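Local coordinates for protein dipeptide Epimerase (Enterococcus faecalis V583, PDB 3JVA) that belongs to the mandelate racemase/muconate lactonizing enzyme family of the enolase superfamily and binds a magnesium ion in its barrel domain, at residues Asp30-Glu35 and Ala60-Thr65; Phe53-Thr58 and Gly291-Glu296. All coordinates share one frame; numbering follows the deposited sequence.

From the N terminus the chain runs through strand 29-38, turns back along strand 43-48, passes the loop with residues 53-58 and enters helix 59-73. Contact 1 closes this short circuit by laying residues 60-65 against residues 30-35 inside the N-terminal domain. Contact 2 starts within it, at residues 53-58, but ends 233 residues later at residues 291-296, in the loop after barrel strand 287-290, so the two contacts cross and do not nest. Contact 1 joins helix to sheet, and contact 2 joins the N-terminal domain to the barrel. Their centres are 13 Å apart, and a probable hydrogen bond from D30 N to E295 OE1 (2.8 Å) links them.

Contact 1: Asp30-Glu35 and Ala60-Thr65; sequences DSAIVE and AGTLET
A32 carries this contact with a single methyl group, which is set between two side chains of the facing helix. Its CB lies 3.6 Å from L63 CD2 and 4.1 Å from T62 CG2, so one small residue meets methyls from consecutive helix positions. CD2 is the branch of L63 that reaches the strand. With CG opposite the carbonyl carbon (chi1 -70°), the L63 side chain starts out across the helix flank and then extends its CD2 branch to the alanine.

T62 presents its two branches to different tasks. Placing CG2 opposite the backbone N (chi1 -63°) sends that methyl to A32, while OG1 lies beside the backbone N and hydrogen-bonds to T58 O one helical turn earlier. The polar end of this buried threonine is thus satisfied at the start of its own helix, by the carbonyl of the N-cap residue, and A32 meets methyl groups from both helix residues. The small alanine permits a close approach, with A32 CA and L63 CA 6.3 Å apart. No hydrogen bond crosses between the segments.

This is helix-on-sheet packing within the N-terminal capping domain of the enolase superfamily, in which an antiparallel sheet is layered against helices. Strand 29-38 is an inner strand: A32 pairs through its backbone with G48, and I33 with R9. The alternation of the strand turns S31 and I33 to the other face, where S31 OG is hydrogen-bonded to E47. I66, a turn further along the helix, also touches A32 and V34, extending the apolar layer. Helix 96-114 packs beside it, with A97 against T62, A98 against T65 and A101 against V34 of the strand. At the subunit interface, E64 OE1 accepts a hydrogen bond from A60 N of the second subunit, and the reciprocal bond is made as well.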
loop_
_atom_site.group_PDB
_atom_site.type_symbol
_atom_site.label_atom_id
_atom_site.label_comp_id
_atom_site.label_asym_id
_atom_site.label_seq_id
_atom_site.Cartn_x
_atom_site.Cartn_y
_atom_site.Cartn_z
ATOM N N ASP B 30 5.811 38.330 -28.253
ATOM C CA ASP B 30 7.091 38.922 -27.897
ATOM C C ASP B 30 7.987 37.877 -27.245
ATOM O O ASP B 30 7.728 37.430 -26.126
ATOM C CB ASP B 30 6.863 40.117 -26.967
ATOM C CG ASP B 30 5.930 41.161 -27.578
ATOM O OD1 ASP B 30 5.773 41.165 -28.820
ATOM O OD2 ASP B 30 5.358 41.980 -26.830
ATOM N N SER B 31 9.042 37.487 -27.955
ATOM C CA SER B 31 9.957 36.468 -27.462
ATOM C C SER B 31 11.421 36.863 -27.568
ATOM O O SER B 31 11.765 37.929 -28.082
ATOM C CB SER B 31 9.752 35.173 -28.246
ATOM O OG SER B 31 9.964 35.401 -29.633
ATOM N N ALA B 32 12.276 35.977 -27.079
ATOM C CA ALA B 32 13.710 36.195 -27.131
ATOM C C ALA B 32 14.255 35.295 -28.229
ATOM O O ALA B 32 13.888 34.123 -28.308
ATOM C CB ALA B 32 14.340 35.833 -25.783
ATOM N N ILE B 33 15.093 35.849 -29.098
ATOM C CA ILE B 33 15.700 35.057 -30.156
ATOM C C ILE B 33 17.205 35.089 -29.945
ATOM O O ILE B 33 17.797 36.157 -29.790
ATOM C CB ILE B 33 15.344 35.593 -31.569
ATOM C CG1 ILE B 33 13.868 35.309 -31.862
ATOM C CG2 ILE B 33 16.225 34.926 -32.621
ATOM C CD1 ILE B 33 13.400 35.735 -33.246
ATOM N N VAL B 34 17.812 33.907 -29.921
ATOM C CA VAL B 34 19.244 33.788 -29.701
ATOM C C VAL B 34 19.964 33.277 -30.933
ATOM O O VAL B 34 19.421 32.497 -31.719
ATOM C CB VAL B 34 19.551 32.819 -28.531
ATOM C CG1 VAL B 34 21.061 32.730 -28.300
ATOM C CG2 VAL B 34 18.865 33.299 -27.265
ATOM N N GLU B 35 21.192 33.747 -31.102
ATOM C CA GLU B 35 22.026 33.317 -32.203
ATOM C C GLU B 35 23.354 32.946 -31.569
ATOM O O GLU B 35 24.032 33.799 -30.993
ATOM C CB GLU B 35 22.216 34.451 -33.215
ATOM C CG GLU B 35 20.931 34.869 -33.910
ATOM C CD GLU B 35 21.142 36.003 -34.896
ATOM O OE1 GLU B 35 22.040 35.874 -35.757
ATOM O OE2 GLU B 35 20.411 37.016 -34.813
ATOM N N ALA B 60 11.522 39.898 -20.031
ATOM C CA ALA B 60 12.645 40.550 -19.350
ATOM C C ALA B 60 13.511 39.553 -18.582
ATOM O O ALA B 60 14.747 39.615 -18.639
ATOM C CB ALA B 60 12.128 41.635 -18.404
ATOM N N GLY B 61 12.868 38.640 -17.859
ATOM C CA GLY B 61 13.618 37.651 -17.103
ATOM C C GLY B 61 14.322 36.670 -18.026
ATOM O O GLY B 61 15.447 36.239 -17.768
ATOM N N THR B 62 13.656 36.314 -19.116
ATOM C CA THR B 62 14.235 35.374 -20.071
ATOM C C THR B 62 15.458 35.981 -20.753
ATOM O O THR B 62 16.474 35.308 -20.937
ATOM C CB THR B 62 13.193 34.963 -21.121
ATOM O OG1 THR B 62 12.117 34.287 -20.458
ATOM C CG2 THR B 62 13.808 34.019 -22.158
ATOM N N LEU B 63 15.365 37.252 -21.128
ATOM C CA LEU B 63 16.497 37.919 -21.764
ATOM C C LEU B 63 17.678 37.971 -20.800
ATOM O O LEU B 63 18.811 37.662 -21.178
ATOM C CB LEU B 63 16.111 39.335 -22.204
ATOM C CG LEU B 63 15.139 39.428 -23.386
ATOM C CD1 LEU B 63 14.677 40.865 -23.562
ATOM C CD2 LEU B 63 15.824 38.917 -24.660
ATOM N N GLU B 64 17.419 38.353 -19.551
ATOM C CA GLU B 64 18.487 38.430 -18.559
ATOM C C GLU B 64 19.161 37.077 -18.343
ATOM O O GLU B 64 20.395 36.978 -18.316
ATOM C CB GLU B 64 17.951 38.965 -17.222
ATOM C CG GLU B 64 18.957 38.858 -16.069
ATOM C CD GLU B 64 18.549 39.621 -14.813
ATOM O OE1 GLU B 64 17.341 39.724 -14.520
ATOM O OE2 GLU B 64 19.449 40.107 -14.099
ATOM N N THR B 65 18.358 36.031 -18.195
ATOM C CA THR B 65 18.905 34.699 -17.973
ATOM C C THR B 65 19.701 34.207 -19.174
ATOM O O THR B 65 20.778 33.637 -19.014
ATOM C CB THR B 65 17.785 33.690 -17.644
ATOM O OG1 THR B 65 17.076 34.137 -16.482
ATOM C CG2 THR B 65 18.369 32.304 -17.371
#

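Contact 2: Phe53-Thr58 and Gly291-Glu296; sequences FITGET and GCMAEE
Methyl groups and one aromatic ring make the direct contact between these two loops. I54 and M293 lie alongside each other and run in opposite directions, their terminal methyls meeting with I54 CD1 4.1 Å from M293 CE. The methionine is folded, bent at both chi2 (-60°) and chi3 (-72°), which swings CE round to the loop of residues 53-58. The same methyl is 4.4 Å from T55 CG2, so it sits against both residues. F53 adds a second patch: A294 CB lies at the edge of its ring, near the ring plane, 4.4 Å from F53 CZ. F19 touches both F53 and A294, and M266 packs on M293.

Hydrogen bonds shape each loop separately, and none passes between them. T55 OG1 accepts from E57 N at 3.2 Å with an N-H...O angle of 157°, forming an ST turn, and the hydroxyl also bonds to G51 O. Between these residues G56 takes a positive phi as the chain turns toward T58, the N-cap of helix 59-73. E57 OE1 accepts from A97 N, tying the loop to helix 96-114. On the barrel side, residues 293-296 form a type I beta turn. E296 folds back across it, and its OE2 receives M293 N in a short 2.6 Å bond on the anti side of the carboxylate, slightly out of its plane.

The side chain of I54 is about 3 Å from a bound glycerol and about 7 Å from the magnesium ion held by D189, E215 and D240. A capping-domain loop thus reaches over the C-terminal ends of the barrel strands to meet a strand-following loop, the interdomain arrangement by which enolase-superfamily proteins enclose their active site.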
loop_
_atom_site.group_PDB
_atom_site.type_symbol
_atom_site.label_atom_id
_atom_site.label_comp_id
_atom_site.label_asym_id
_atom_site.label_seq_id
_atom_site.Cartn_x
_atom_site.Cartn_y
_atom_site.Cartn_z
ATOM N N PHE B 53 1.476 33.497 -17.621
ATOM C CA PHE B 53 0.301 32.823 -17.078
ATOM C C PHE B 53 0.405 31.297 -17.031
ATOM O O PHE B 53 -0.421 30.644 -16.396
ATOM C CB PHE B 53 -0.938 33.239 -17.876
ATOM C CG PHE B 53 -0.788 33.067 -19.357
ATOM C CD1 PHE B 53 -1.044 31.841 -19.957
ATOM C CD2 PHE B 53 -0.347 34.122 -20.149
ATOM C CE1 PHE B 53 -0.858 31.665 -21.332
ATOM C CE2 PHE B 53 -0.159 33.957 -21.522
ATOM C CZ PHE B 53 -0.414 32.727 -22.112
ATOM N N ILE B 54 1.413 30.732 -17.693
ATOM C CA ILE B 54 1.606 29.282 -17.709
ATOM C C ILE B 54 2.856 28.836 -16.964
ATOM O O ILE B 54 2.795 27.958 -16.099
ATOM C CB ILE B 54 1.708 28.725 -19.150
ATOM C CG1 ILE B 54 0.366 28.878 -19.870
ATOM C CG2 ILE B 54 2.100 27.246 -19.111
ATOM C CD1 ILE B 54 0.382 28.389 -21.303
ATOM N N THR B 55 3.991 29.445 -17.294
ATOM C CA THR B 55 5.256 29.082 -16.665
ATOM C C THR B 55 5.811 30.162 -15.749
ATOM O O THR B 55 6.755 29.916 -15.004
ATOM C CB THR B 55 6.331 28.794 -17.726
ATOM O OG1 THR B 55 6.538 29.975 -18.513
ATOM C CG2 THR B 55 5.902 27.660 -18.633
ATOM N N GLY B 56 5.233 31.357 -15.816
ATOM C CA GLY B 56 5.724 32.465 -15.014
ATOM C C GLY B 56 6.876 33.165 -15.724
ATOM O O GLY B 56 7.342 34.217 -15.291
ATOM N N GLU B 57 7.331 32.582 -16.831
ATOM C CA GLU B 57 8.441 33.148 -17.600
ATOM C C GLU B 57 8.058 34.472 -18.268
ATOM O O GLU B 57 7.024 34.571 -18.926
ATOM C CB GLU B 57 8.900 32.153 -18.675
ATOM C CG GLU B 57 9.438 30.833 -18.127
ATOM C CD GLU B 57 10.838 30.961 -17.557
ATOM O OE1 GLU B 57 11.799 30.540 -18.238
ATOM O OE2 GLU B 57 10.985 31.490 -16.432
ATOM N N THR B 58 8.903 35.481 -18.092
ATOM C CA THR B 58 8.670 36.794 -18.689
ATOM C C THR B 58 9.757 37.077 -19.723
ATOM O O THR B 58 10.814 36.446 -19.712
ATOM C CB THR B 58 8.720 37.905 -17.630
ATOM O OG1 THR B 58 10.034 37.958 -17.058
ATOM C CG2 THR B 58 7.707 37.633 -16.523
ATOM N N GLY B 291 3.132 20.700 -28.076
ATOM C CA GLY B 291 2.417 21.932 -28.351
ATOM C C GLY B 291 3.320 23.146 -28.435
ATOM O O GLY B 291 4.531 23.018 -28.640
ATOM N N CYS B 292 2.735 24.329 -28.267
ATOM C CA CYS B 292 3.496 25.569 -28.338
ATOM C C CYS B 292 2.894 26.645 -27.451
ATOM O O CYS B 292 1.761 26.513 -26.971
ATOM C CB CYS B 292 3.553 26.077 -29.786
ATOM S SG CYS B 292 1.932 26.427 -30.523
ATOM N N MET B 293 3.664 27.709 -27.234
ATOM C CA MET B 293 3.228 28.833 -26.409
ATOM C C MET B 293 2.557 29.869 -27.303
ATOM O O MET B 293 2.775 29.893 -28.514
ATOM C CB MET B 293 4.430 29.498 -25.726
ATOM C CG MET B 293 5.347 28.555 -24.981
ATOM S SD MET B 293 4.511 27.680 -23.660
ATOM C CE MET B 293 4.285 29.003 -22.490
ATOM N N ALA B 294 1.743 30.723 -26.690
ATOM C CA ALA B 294 1.054 31.781 -27.414
ATOM C C ALA B 294 2.083 32.790 -27.907
ATOM O O ALA B 294 1.872 33.471 -28.916
ATOM C CB ALA B 294 0.043 32.474 -26.491
ATOM N N GLU B 295 3.209 32.872 -27.204
ATOM C CA GLU B 295 4.242 33.828 -27.573
ATOM C C GLU B 295 5.536 33.292 -28.183
ATOM O O GLU B 295 6.603 33.872 -27.975
ATOM C CB GLU B 295 4.560 34.742 -26.381
ATOM C CG GLU B 295 3.335 35.517 -25.901
ATOM C CD GLU B 295 3.667 36.876 -25.312
ATOM O OE1 GLU B 295 4.119 37.764 -26.074
ATOM O OE2 GLU B 295 3.473 37.056 -24.091
ATOM N N GLU B 296 5.464 32.180 -28.910
ATOM C CA GLU B 296 6.663 31.703 -29.584
ATOM C C GLU B 296 6.390 31.793 -31.079
ATOM O O GLU B 296 5.244 31.987 -31.501
ATOM C CB GLU B 296 7.071 30.284 -29.164
ATOM C CG GLU B 296 6.118 29.160 -29.457
ATOM C CD GLU B 296 6.691 27.845 -28.957
ATOM O OE1 GLU B 296 7.719 27.395 -29.512
ATOM O OE2 GLU B 296 6.133 27.276 -27.999
#